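Long-range contacts in inositol-1-monophosphatase (PDB 5ZHH), which probably hydrolyses inositol monophosphates to free inositol and inorganic phosphate: residues K153-T158 and G184-G189; C176-L181 and S257-Q262; D194-A199 and V220-E225; D204-R209 and G243-T248. All coordinates share one frame; numbering follows the deposited sequence.

Overall arrangement
The chain passes through 153-158, 176-181, 184-189, 194-199, 204-209, 220-225, 243-248 and 257-262 in that order. Interactions 1 and 4, with centres about 11 Å apart, lie in one five-stranded mixed sheet, where strand 156-158 runs beside 205-208. Interaction 2 packs helices 172-181 and 253-261 against one face of this sheet; interaction 3 packs helices 191-199 and 213-225 against the other, with its centre about 21 Å from that of interaction 2. Interaction 4 is nested inside the loop closed by interaction 2, and its segments alternate with those of interaction 3. Helix layers thus enclose the sheet, while interactions 1 and 2 also reach a second subunit.

Interaction 1 of 4, residues K153-T158 and G184-G189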
loop_
_atom_site.group_PDB
_atom_site.type_symbol
_atom_site.label_atom_id
_atom_site.label_comp_id
_atom_site.label_asym_id
_atom_site.label_seq_id
_atom_site.Cartn_x
_atom_site.Cartn_y
_atom_site.Cartn_z
ATOM N N LYS A 153 27.886 13.055 -13.296
ATOM C CA LYS A 153 27.336 11.995 -12.461
ATOM C C LYS A 153 25.894 12.271 -12.062
ATOM O O LYS A 153 25.353 11.580 -11.192
ATOM C CB LYS A 153 28.204 11.779 -11.219
ATOM C CG LYS A 153 29.628 11.351 -11.550
ATOM C CD LYS A 153 30.525 11.396 -10.325
ATOM C CE LYS A 153 31.942 10.988 -10.685
ATOM N NZ LYS A 153 31.970 9.667 -11.363
ATOM N N SER A 154 25.268 13.270 -12.668
ATOM C CA SER A 154 23.961 13.741 -12.252
ATOM C C SER A 154 22.858 13.107 -13.086
ATOM O O SER A 154 23.071 12.660 -14.213
ATOM C CB SER A 154 23.878 15.266 -12.373
ATOM O OG SER A 154 24.775 15.908 -11.483
ATOM N N LEU A 155 21.668 13.067 -12.494
ATOM C CA LEU A 155 20.438 12.702 -13.180
ATOM C C LEU A 155 19.525 13.913 -13.100
ATOM O O LEU A 155 19.277 14.430 -12.005
ATOM C CB LEU A 155 19.770 11.482 -12.533
ATOM C CG LEU A 155 18.508 10.952 -13.224
ATOM C CD1 LEU A 155 18.817 10.421 -14.618
ATOM C CD2 LEU A 155 17.828 9.878 -12.376
ATOM N N LEU A 156 19.051 14.377 -14.248
ATOM C CA LEU A 156 18.243 15.583 -14.317
ATOM C C LEU A 156 16.856 15.260 -14.858
ATOM O O LEU A 156 16.566 14.134 -15.267
ATOM C CB LEU A 156 18.919 16.642 -15.198
ATOM C CG LEU A 156 20.374 16.985 -14.868
ATOM C CD1 LEU A 156 20.869 18.055 -15.851
ATOM C CD2 LEU A 156 20.547 17.443 -13.439
ATOM N N VAL A 157 15.991 16.274 -14.848
ATOM C CA VAL A 157 14.655 16.155 -15.419
ATOM C C VAL A 157 14.261 17.518 -15.971
ATOM O O VAL A 157 14.693 18.557 -15.468
ATOM C CB VAL A 157 13.641 15.624 -14.365
ATOM C CG1 VAL A 157 13.588 16.540 -13.145
ATOM C CG2 VAL A 157 12.240 15.419 -14.974
ATOM N N THR A 158 13.446 17.514 -17.023
ATOM C CA THR A 158 12.982 18.753 -17.627
ATOM C C THR A 158 11.626 18.498 -18.268
ATOM O O THR A 158 11.080 17.393 -18.198
ATOM C CB THR A 158 14.001 19.313 -18.650
ATOM O OG1 THR A 158 13.642 20.659 -18.983
ATOM C CG2 THR A 158 14.027 18.482 -19.930
ATOM N N GLY A 184 21.735 11.341 -17.708
ATOM C CA GLY A 184 20.445 11.255 -18.360
ATOM C C GLY A 184 19.531 12.368 -17.904
ATOM O O GLY A 184 19.674 12.937 -16.825
ATOM N N VAL A 185 18.563 12.686 -18.758
ATOM C CA VAL A 185 17.538 13.677 -18.462
ATOM C C VAL A 185 16.185 12.991 -18.589
ATOM O O VAL A 185 15.807 12.541 -19.680
ATOM C CB VAL A 185 17.624 14.899 -19.390
ATOM C CG1 VAL A 185 16.561 15.924 -18.990
ATOM C CG2 VAL A 185 19.027 15.514 -19.335
ATOM N N ARG A 186 15.470 12.897 -17.474
ATOM C CA ARG A 186 14.148 12.302 -17.459
ATOM C C ARG A 186 13.107 13.308 -17.947
ATOM O O ARG A 186 13.339 14.522 -17.973
ATOM C CB ARG A 186 13.812 11.845 -16.032
ATOM C CG ARG A 186 14.823 10.832 -15.470
ATOM C CD ARG A 186 14.671 9.485 -16.175
ATOM N NE ARG A 186 15.704 8.510 -15.825
ATOM C CZ ARG A 186 16.795 8.282 -16.554
ATOM N NH1 ARG A 186 17.676 7.364 -16.174
ATOM N NH2 ARG A 186 17.012 8.979 -17.666
ATOM N N ARG A 187 11.938 12.788 -18.323
ATOM C CA ARG A 187 10.766 13.612 -18.623
ATOM C C ARG A 187 9.568 12.866 -18.035
ATOM O O ARG A 187 9.116 11.861 -18.591
ATOM C CB ARG A 187 10.613 13.865 -20.121
ATOM C CG ARG A 187 9.823 15.133 -20.511
ATOM C CD ARG A 187 8.360 15.081 -20.091
ATOM N NE ARG A 187 7.544 16.192 -20.597
ATOM C CZ ARG A 187 7.079 17.186 -19.839
ATOM N NH1 ARG A 187 7.349 17.229 -18.528
ATOM N NH2 ARG A 187 6.328 18.139 -20.389
ATOM N N SER A 188 9.067 13.357 -16.904
ATOM C CA SER A 188 7.987 12.692 -16.184
ATOM C C SER A 188 6.618 13.193 -16.600
ATOM O O SER A 188 5.657 12.414 -16.602
ATOM C CB SER A 188 8.136 12.906 -14.675
ATOM O OG SER A 188 7.741 14.231 -14.337
ATOM N N GLY A 189 6.510 14.475 -16.939
ATOM C CA GLY A 189 5.242 15.085 -17.267
ATOM C C GLY A 189 4.558 15.837 -16.139
ATOM O O GLY A 189 3.431 16.300 -16.333
HETATM O O HOH W 1 9.189 16.003 -16.544
#
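Strands 156-158 and 185-186 run parallel, L156 paired with V185 and V157 with R186, and the bond from L156 N to G184 O, 3.0 Å long, is almost straight (178° at the hydrogen). Two more backbone bonds continue the ladder, R186 N to L156 O at 2.8 Å and T158 N to R186 O at 3.1 Å. L156 and V185 point to the face beneath helix 172-181, V157 and R186 to the other. With CG anti to its backbone N (chi1 -176°), L155 crosses R186 at about a right angle and sets CD1 over the centre of one guanidinium face, 3.5 Å from R186 CZ. V157 CG2 lies against the R186 backbone, 3.3 Å from R186 O. On the helix side, T158 CG2 meets V185 CG1 obliquely at 3.7 Å. Beyond the paired residues, water 1 accepts from S188 N and R187 NH1 and lies 2.9 Å from T158 O, to which it can donate. An alanine here in place of R186 takes away the group bonded to N94 of the second subunit and stacked under L155 CD1, which would probably weaken the subunit contact and the packing round L155. This edge of the beta-alpha-beta unit therefore combines backbone bonding with a buried, probably charged guanidinium, whose orientation L155 CD1 over one face and the NE bond to N94 OD1 of the second subunit would fix.

Interaction 2 of 4, residues C176-L181 and S257-Q262; sequences CHLTHL and SRALMQ
Helices 172-181 and 253-261 meet obliquely, their local axes 10.4 Å apart at closest and their directions 135° apart, so side chains must bridge most of the gap. The small bump at the middle is the A259 methyl, which points at the opposite helix and rests over the notch between two leucine tips: L178 CD1 touches A259 CB at 4.0 Å and L181 CD1 reaches it at 4.1 Å. L178 is forked around this spot, for its other branch, CD2, meets L260 CD2 at 4.0 Å, the two side chains crossing at about a right angle. L260 leaves its helix on the far side, yet its tip swings back to make that touch. H177 fills the outer part of the groove. With CG anti to the backbone N (chi1 -173°), its imidazole extends across to the last turn of the facing helix, where A259 O lies at the ring edge, in plane, 3.4 Å from H177 CD2. L181 CD1 rests over one face of the same ring, offset toward the rim, 3.6 Å above its plane. Water 2 takes another place at the ring edge and joins H177 NE2 to Q262 OE1, to which it donates at 2.9 Å. The apolar tips thus lie on the inner side of the contact and the polar link on the outer. Inward, L178 and L260 rest on W207 of strand 205-208, L260 also on L246 of strand 245-248, while L178 continues to V185 of strand 185-186; P264 lies against H177, and T179 and H180 turn to a second subunit.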
loop_
_atom_site.group_PDB
_atom_site.type_symbol
_atom_site.label_atom_id
_atom_site.label_comp_id
_atom_site.label_asym_id
_atom_site.label_seq_id
_atom_site.Cartn_x
_atom_site.Cartn_y
_atom_site.Cartn_z
ATOM N N CYS A 176 19.042 18.235 -25.369
ATOM C CA CYS A 176 20.123 17.503 -26.017
ATOM C C CYS A 176 21.460 17.796 -25.348
ATOM O O CYS A 176 22.243 16.874 -25.091
ATOM C CB CYS A 176 20.179 17.855 -27.505
ATOM S SG CYS A 176 18.685 17.427 -28.416
ATOM N N HIS A 177 21.726 19.069 -25.043
ATOM C CA HIS A 177 22.984 19.455 -24.407
ATOM C C HIS A 177 23.157 18.758 -23.057
ATOM O O HIS A 177 24.208 18.165 -22.778
ATOM C CB HIS A 177 23.014 20.983 -24.256
ATOM C CG HIS A 177 24.317 21.538 -23.764
ATOM N ND1 HIS A 177 25.541 21.121 -24.243
ATOM C CD2 HIS A 177 24.581 22.517 -22.865
ATOM C CE1 HIS A 177 26.502 21.801 -23.643
ATOM N NE2 HIS A 177 25.946 22.656 -22.802
ATOM N N LEU A 178 22.129 18.795 -22.209
ATOM C CA LEU A 178 22.287 18.176 -20.896
ATOM C C LEU A 178 22.259 16.652 -20.967
ATOM O O LEU A 178 22.892 15.989 -20.134
ATOM C CB LEU A 178 21.224 18.689 -19.927
ATOM C CG LEU A 178 21.623 19.944 -19.141
ATOM C CD1 LEU A 178 23.014 19.773 -18.519
ATOM C CD2 LEU A 178 21.575 21.194 -20.005
ATOM N N THR A 179 21.592 16.078 -21.941
ATOM C CA THR A 179 21.587 14.637 -22.099
ATOM C C THR A 179 22.986 14.135 -22.440
ATOM O O THR A 179 23.337 13.047 -22.116
ATOM C CB THR A 179 20.523 14.149 -23.093
ATOM O OG1 THR A 179 19.237 14.523 -22.647
ATOM C CG2 THR A 179 20.537 12.698 -23.256
ATOM N N HIS A 180 23.764 14.970 -23.094
ATOM C CA HIS A 180 25.132 14.637 -23.419
ATOM C C HIS A 180 26.070 14.795 -22.240
ATOM O O HIS A 180 26.959 14.057 -22.100
ATOM C CB HIS A 180 25.629 15.531 -24.509
ATOM C CG HIS A 180 25.829 14.833 -25.802
ATOM N ND1 HIS A 180 26.887 15.090 -26.632
ATOM C CD2 HIS A 180 25.078 13.910 -26.425
ATOM C CE1 HIS A 180 26.794 14.339 -27.703
ATOM N NE2 HIS A 180 25.712 13.598 -27.589
ATOM N N LEU A 181 25.833 15.782 -21.402
ATOM C CA LEU A 181 26.670 16.069 -20.267
ATOM C C LEU A 181 26.352 15.353 -18.950
ATOM O O LEU A 181 27.073 15.491 -18.025
ATOM C CB LEU A 181 26.633 17.530 -19.972
ATOM C CG LEU A 181 27.112 18.433 -21.058
ATOM C CD1 LEU A 181 26.861 19.820 -20.609
ATOM C CD2 LEU A 181 28.582 18.178 -21.177
ATOM N N SER A 257 23.803 25.733 -14.227
ATOM C CA SER A 257 23.565 27.080 -14.734
ATOM C C SER A 257 24.536 27.414 -15.868
ATOM O O SER A 257 24.129 27.953 -16.904
ATOM C CB SER A 257 23.683 28.091 -13.590
ATOM O OG SER A 257 23.533 29.418 -14.059
ATOM N N ARG A 258 25.816 27.069 -15.700
ATOM C CA ARG A 258 26.801 27.303 -16.756
ATOM C C ARG A 258 26.412 26.576 -18.041
ATOM O O ARG A 258 26.467 27.150 -19.135
ATOM C CB ARG A 258 28.197 26.866 -16.298
ATOM C CG ARG A 258 29.223 26.939 -17.446
ATOM C CD ARG A 258 30.636 26.541 -17.034
ATOM N NE ARG A 258 30.841 25.100 -16.909
ATOM C CZ ARG A 258 31.212 24.309 -17.912
ATOM N NH1 ARG A 258 31.394 24.806 -19.130
ATOM N NH2 ARG A 258 31.380 23.004 -17.694
ATOM N N ALA A 259 26.013 25.306 -17.927
ATOM C CA ALA A 259 25.595 24.556 -19.109
ATOM C C ALA A 259 24.411 25.228 -19.797
ATOM O O ALA A 259 24.367 25.314 -21.031
ATOM C CB ALA A 259 25.255 23.118 -18.728
ATOM N N LEU A 260 23.458 25.735 -19.012
ATOM C CA LEU A 260 22.310 26.438 -19.582
ATOM C C LEU A 260 22.722 27.747 -20.257
ATOM O O LEU A 260 22.054 28.193 -21.200
ATOM C CB LEU A 260 21.257 26.674 -18.494
ATOM C CG LEU A 260 20.586 25.382 -18.012
ATOM C CD1 LEU A 260 19.672 25.621 -16.800
ATOM C CD2 LEU A 260 19.812 24.712 -19.146
ATOM N N MET A 261 23.784 28.396 -19.773
ATOM C CA MET A 261 24.295 29.617 -20.390
ATOM C C MET A 261 25.120 29.349 -21.636
ATOM O O MET A 261 25.521 30.305 -22.311
ATOM C CB MET A 261 25.159 30.406 -19.402
ATOM C CG MET A 261 24.418 30.941 -18.179
ATOM S SD MET A 261 23.067 32.048 -18.618
ATOM C CE MET A 261 21.659 30.932 -18.664
ATOM N N GLN A 262 25.414 28.090 -21.934
ATOM C CA GLN A 262 26.313 27.730 -23.025
ATOM C C GLN A 262 25.678 26.665 -23.901
ATOM O O GLN A 262 26.343 25.730 -24.355
ATOM C CB GLN A 262 27.660 27.263 -22.479
ATOM C CG GLN A 262 28.342 28.280 -21.565
ATOM C CD GLN A 262 29.626 27.756 -20.962
ATOM O OE1 GLN A 262 29.817 26.547 -20.844
ATOM N NE2 GLN A 262 30.508 28.664 -20.558
HETATM O O HOH W 2 28.556 23.954 -21.417
#

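Interaction 3 of 4, residues D194-A199 and V220-E225; sequences DLAHVA and VILLEE
Helices 191-199 and 213-225 run side by side in the same direction, only 7° from parallel, with local axes 8.4 Å apart; the CA atoms of A199 and L223 come within 4.4 Å. Alanines on the first helix permit this close spacing, and two successive leucines on the second use it. L222, its CG anti to the backbone N (chi1 -178°), pushes CD2 into the shallow surface made by A196 and A199, 3.7 Å from A199 CB and 3.8 Å from A196 CA. L223 has the same first torsion but leans to the other side of the contact, where CD1 lies 3.6 Å from V198 CG1 and 3.7 Å from A199 CA, its branches crossing V198 obliquely. The pair forms the middle helical layer of the alpha-beta-alpha-beta-alpha sandwich characteristic of inositol monophosphatases, lying between the two sheets: A196 and L222 turn to F128 of strand 126-131, whereas L195, V198, V220 and L223 face strands 205-208 and 245-248. One turn earlier in the first helix, L195 spreads its tip toward the start of the facing segment: CD2 is 4.4 Å from L223 CD2, while CD1 approaches the backbone N of V220 at the same separation. On the flank of its helix away from these contacts, D194 bonds to S188 through OD1, and E225 binds backbone nitrogens of G133 and G135 at the far end of the other.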
loop_
_atom_site.group_PDB
_atom_site.type_symbol
_atom_site.label_atom_id
_atom_site.label_comp_id
_atom_site.label_asym_id
_atom_site.label_seq_id
_atom_site.Cartn_x
_atom_site.Cartn_y
_atom_site.Cartn_z
ATOM N N ASP A 194 8.408 16.821 -10.363
ATOM C CA ASP A 194 9.828 16.977 -10.649
ATOM C C ASP A 194 10.525 17.732 -9.523
ATOM O O ASP A 194 11.591 17.320 -9.060
ATOM C CB ASP A 194 10.032 17.681 -11.994
ATOM C CG ASP A 194 9.600 16.819 -13.173
ATOM O OD1 ASP A 194 9.514 15.579 -13.008
ATOM O OD2 ASP A 194 9.390 17.370 -14.276
ATOM N N LEU A 195 9.912 18.815 -9.037
ATOM C CA LEU A 195 10.479 19.547 -7.907
ATOM C C LEU A 195 10.550 18.674 -6.659
ATOM O O LEU A 195 11.560 18.685 -5.936
ATOM C CB LEU A 195 9.641 20.798 -7.643
ATOM C CG LEU A 195 9.889 21.899 -8.685
ATOM C CD1 LEU A 195 8.723 22.866 -8.740
ATOM C CD2 LEU A 195 11.168 22.631 -8.338
ATOM N N ALA A 196 9.488 17.907 -6.394
ATOM C CA ALA A 196 9.492 16.982 -5.267
ATOM C C ALA A 196 10.588 15.934 -5.401
ATOM O O ALA A 196 11.160 15.504 -4.390
ATOM C CB ALA A 196 8.124 16.309 -5.141
ATOM N N HIS A 197 10.894 15.507 -6.633
ATOM C CA HIS A 197 11.963 14.532 -6.829
ATOM C C HIS A 197 13.346 15.142 -6.604
ATOM O O HIS A 197 14.259 14.441 -6.162
ATOM C CB HIS A 197 11.887 13.930 -8.228
ATOM C CG HIS A 197 10.718 13.018 -8.431
ATOM N ND1 HIS A 197 9.785 12.768 -7.449
ATOM C CD2 HIS A 197 10.330 12.301 -9.512
ATOM C CE1 HIS A 197 8.872 11.934 -7.914
ATOM N NE2 HIS A 197 9.181 11.636 -9.163
ATOM N N VAL A 198 13.542 16.421 -6.929
ATOM C CA VAL A 198 14.781 17.071 -6.505
ATOM C C VAL A 198 14.828 17.148 -4.983
ATOM O O VAL A 198 15.873 16.916 -4.363
ATOM C CB VAL A 198 14.931 18.465 -7.144
ATOM C CG1 VAL A 198 16.329 19.032 -6.850
ATOM C CG2 VAL A 198 14.718 18.406 -8.647
ATOM N N ALA A 199 13.692 17.464 -4.361
ATOM C CA ALA A 199 13.666 17.674 -2.915
ATOM C C ALA A 199 14.081 16.425 -2.142
ATOM O O ALA A 199 14.745 16.527 -1.105
ATOM C CB ALA A 199 12.276 18.132 -2.479
ATOM N N VAL A 220 8.903 24.798 -4.769
ATOM C CA VAL A 220 10.052 25.664 -4.517
ATOM C C VAL A 220 10.400 25.672 -3.032
ATOM O O VAL A 220 11.564 25.486 -2.651
ATOM C CB VAL A 220 9.790 27.083 -5.056
ATOM C CG1 VAL A 220 10.772 28.075 -4.453
ATOM C CG2 VAL A 220 9.911 27.096 -6.586
ATOM N N ILE A 221 9.402 25.874 -2.165
ATOM C CA ILE A 221 9.702 25.922 -0.735
ATOM C C ILE A 221 10.062 24.534 -0.217
ATOM O O ILE A 221 10.952 24.387 0.629
ATOM C CB ILE A 221 8.540 26.558 0.058
ATOM C CG1 ILE A 221 8.892 26.637 1.547
ATOM C CG2 ILE A 221 7.237 25.786 -0.115
ATOM C CD1 ILE A 221 10.126 27.484 1.850
ATOM N N LEU A 222 9.396 23.494 -0.733
ATOM C CA LEU A 222 9.767 22.121 -0.400
ATOM C C LEU A 222 11.238 21.868 -0.686
ATOM O O LEU A 222 11.971 21.343 0.160
ATOM C CB LEU A 222 8.912 21.142 -1.203
ATOM C CG LEU A 222 9.170 19.662 -0.921
ATOM C CD1 LEU A 222 8.545 19.279 0.429
ATOM C CD2 LEU A 222 8.625 18.780 -2.041
ATOM N N LEU A 223 11.689 22.246 -1.885
ATOM C CA LEU A 223 13.069 21.990 -2.268
ATOM C C LEU A 223 14.027 22.809 -1.415
ATOM O O LEU A 223 15.055 22.297 -0.958
ATOM C CB LEU A 223 13.262 22.305 -3.755
ATOM C CG LEU A 223 14.692 22.231 -4.285
ATOM C CD1 LEU A 223 15.264 20.864 -3.993
ATOM C CD2 LEU A 223 14.714 22.493 -5.788
ATOM N N GLU A 224 13.696 24.079 -1.169
ATOM C CA GLU A 224 14.566 24.908 -0.342
ATOM C C GLU A 224 14.677 24.366 1.078
ATOM O O GLU A 224 15.775 24.318 1.645
ATOM C CB GLU A 224 14.064 26.352 -0.339
ATOM C CG GLU A 224 14.228 27.039 -1.700
ATOM C CD GLU A 224 13.683 28.453 -1.706
ATOM O OE1 GLU A 224 14.219 29.293 -2.453
ATOM O OE2 GLU A 224 12.729 28.733 -0.950
ATOM N N GLU A 225 13.555 23.940 1.664
ATOM C CA GLU A 225 13.601 23.350 2.999
ATOM C C GLU A 225 14.394 22.050 3.010
ATOM O O GLU A 225 14.996 21.697 4.030
ATOM C CB GLU A 225 12.181 23.118 3.521
ATOM C CG GLU A 225 11.520 24.375 4.083
ATOM C CD GLU A 225 12.280 24.957 5.264
ATOM O OE1 GLU A 225 12.487 24.224 6.257
ATOM O OE2 GLU A 225 12.681 26.139 5.191
#

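Interaction 4 of 4, residues D204-R209 and G243-T248; sequences DGYWER and GRILAT
Y206 and I245 cross at about a right angle on one face of the antiparallel pair 205-208 and 245-248. Y206, its CG anti to the backbone N (chi1 156°), lays its ring along the partner strand: CE2 comes to 3.9 Å from I245 CG2, and the A247 methyl sits near the ring plane at the edge, 4.1 Å from CD2. Its hydroxyl donates to E208 OE1 at 2.5 Å, using the anti lone pair of the carboxylate, so two residues of one strand tie their polar ends together in the buried layer beside helix 191-199. An alanine here in place of Y206 removes the ring and the hydroxyl that bonds E208 OE1, which would probably leave the buried carboxylate poorly satisfied and loosen the packing on I245 and A247. On the other face W207 has CG in the crowded position between the backbone N and the carbonyl carbon (chi1 84°), so that only its CB reaches L246 CD1, while its indole carries on to N171. Just past the paired strands R209 and R244 lie side by side, pointing the same way with guanidinium planes 58° apart; R209 CB covers one face of the R244 group. Water 3 accepts from both NE atoms, and D163 and D169 form salt bridges to R209 and R244 respectively. Four backbone bonds, the shortest Y206 N to A247 O at 2.7 Å, hold the register, whereas the arginine repulsion is probably eased by the acids and the shared water.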
loop_
_atom_site.group_PDB
_atom_site.type_symbol
_atom_site.label_atom_id
_atom_site.label_comp_id
_atom_site.label_asym_id
_atom_site.label_seq_id
_atom_site.Cartn_x
_atom_site.Cartn_y
_atom_site.Cartn_z
ATOM N N ASP A 204 18.993 15.168 -9.341
ATOM C CA ASP A 204 19.893 16.179 -8.815
ATOM C C ASP A 204 19.518 17.586 -9.243
ATOM O O ASP A 204 19.993 18.544 -8.634
ATOM C CB ASP A 204 21.328 15.865 -9.247
ATOM C CG ASP A 204 21.739 14.459 -8.868
ATOM O OD1 ASP A 204 21.664 14.114 -7.661
ATOM O OD2 ASP A 204 22.107 13.690 -9.773
ATOM N N GLY A 205 18.666 17.734 -10.248
ATOM C CA GLY A 205 18.344 19.053 -10.750
ATOM C C GLY A 205 17.239 18.993 -11.776
ATOM O O GLY A 205 16.983 17.953 -12.390
ATOM N N TYR A 206 16.594 20.138 -11.954
ATOM C CA TYR A 206 15.418 20.282 -12.794
ATOM C C TYR A 206 15.439 21.689 -13.372
ATOM O O TYR A 206 15.817 22.637 -12.679
ATOM C CB TYR A 206 14.140 20.016 -11.975
ATOM C CG TYR A 206 12.871 20.650 -12.516
ATOM C CD1 TYR A 206 12.294 20.211 -13.703
ATOM C CD2 TYR A 206 12.251 21.695 -11.830
ATOM C CE1 TYR A 206 11.127 20.795 -14.188
ATOM C CE2 TYR A 206 11.093 22.284 -12.311
ATOM C CZ TYR A 206 10.541 21.834 -13.483
ATOM O OH TYR A 206 9.398 22.427 -13.964
ATOM N N TRP A 207 15.103 21.815 -14.654
ATOM C CA TRP A 207 14.932 23.126 -15.264
ATOM C C TRP A 207 13.773 23.056 -16.242
ATOM O O TRP A 207 13.492 21.999 -16.810
ATOM C CB TRP A 207 16.209 23.614 -15.970
ATOM C CG TRP A 207 16.366 23.090 -17.361
ATOM C CD1 TRP A 207 16.022 23.727 -18.529
ATOM C CD2 TRP A 207 16.898 21.818 -17.741
ATOM N NE1 TRP A 207 16.316 22.927 -19.607
ATOM C CE2 TRP A 207 16.856 21.750 -19.153
ATOM C CE3 TRP A 207 17.420 20.731 -17.026
ATOM C CZ2 TRP A 207 17.301 20.634 -19.863
ATOM C CZ3 TRP A 207 17.859 19.621 -17.732
ATOM C CH2 TRP A 207 17.799 19.584 -19.142
ATOM N N GLU A 208 13.097 24.187 -16.435
ATOM C CA GLU A 208 11.982 24.208 -17.372
ATOM C C GLU A 208 11.615 25.649 -17.692
ATOM O O GLU A 208 11.816 26.551 -16.873
ATOM C CB GLU A 208 10.761 23.458 -16.802
ATOM C CG GLU A 208 9.683 23.226 -17.847
ATOM C CD GLU A 208 8.666 22.171 -17.456
ATOM O OE1 GLU A 208 8.656 21.715 -16.287
ATOM O OE2 GLU A 208 7.870 21.795 -18.338
ATOM N N ARG A 209 11.093 25.855 -18.898
ATOM C CA ARG A 209 10.497 27.119 -19.296
ATOM C C ARG A 209 9.011 26.923 -19.549
ATOM O O ARG A 209 8.528 25.797 -19.714
ATOM C CB ARG A 209 11.171 27.692 -20.552
ATOM C CG ARG A 209 10.958 26.863 -21.805
ATOM C CD ARG A 209 11.299 27.643 -23.072
ATOM N NE ARG A 209 10.367 28.738 -23.324
ATOM C CZ ARG A 209 9.196 28.599 -23.937
ATOM N NH1 ARG A 209 8.797 27.405 -24.367
ATOM N NH2 ARG A 209 8.418 29.657 -24.122
ATOM N N GLY A 243 8.308 32.424 -16.189
ATOM C CA GLY A 243 8.032 31.049 -16.548
ATOM C C GLY A 243 9.236 30.139 -16.607
ATOM O O GLY A 243 9.096 28.987 -17.033
ATOM N N ARG A 244 10.404 30.598 -16.163
ATOM C CA ARG A 244 11.623 29.802 -16.194
ATOM C C ARG A 244 12.089 29.519 -14.779
ATOM O O ARG A 244 11.987 30.378 -13.896
ATOM C CB ARG A 244 12.747 30.491 -16.980
ATOM C CG ARG A 244 12.343 30.856 -18.389
ATOM C CD ARG A 244 13.429 31.594 -19.156
ATOM N NE ARG A 244 13.202 31.433 -20.588
ATOM C CZ ARG A 244 14.000 30.766 -21.414
ATOM N NH1 ARG A 244 15.116 30.210 -20.965
ATOM N NH2 ARG A 244 13.681 30.674 -22.698
ATOM N N ILE A 245 12.593 28.306 -14.569
ATOM C CA ILE A 245 13.018 27.870 -13.244
ATOM C C ILE A 245 14.224 26.950 -13.390
ATOM O O ILE A 245 14.291 26.125 -14.308
ATOM C CB ILE A 245 11.859 27.180 -12.491
ATOM C CG1 ILE A 245 12.328 26.737 -11.100
ATOM C CG2 ILE A 245 11.326 25.999 -13.306
ATOM C CD1 ILE A 245 11.197 26.336 -10.149
ATOM N N LEU A 246 15.193 27.122 -12.493
ATOM C CA LEU A 246 16.330 26.217 -12.347
ATOM C C LEU A 246 16.366 25.769 -10.893
ATOM O O LEU A 246 16.507 26.605 -9.996
ATOM C CB LEU A 246 17.645 26.903 -12.726
ATOM C CG LEU A 246 18.931 26.154 -12.367
ATOM C CD1 LEU A 246 18.975 24.818 -13.104
ATOM C CD2 LEU A 246 20.159 26.998 -12.715
ATOM N N ALA A 247 16.232 24.465 -10.658
ATOM C CA ALA A 247 16.027 23.942 -9.308
ATOM C C ALA A 247 16.893 22.710 -9.100
ATOM O O ALA A 247 16.723 21.709 -9.801
ATOM C CB ALA A 247 14.549 23.605 -9.084
ATOM N N THR A 248 17.831 22.777 -8.150
ATOM C CA THR A 248 18.827 21.721 -7.999
ATOM C C THR A 248 19.074 21.421 -6.531
ATOM O O THR A 248 18.555 22.096 -5.633
ATOM C CB THR A 248 20.164 22.096 -8.653
ATOM O OG1 THR A 248 20.823 23.075 -7.844
ATOM C CG2 THR A 248 19.964 22.641 -10.070
HETATM O O HOH W 3 10.630 31.373 -22.029
#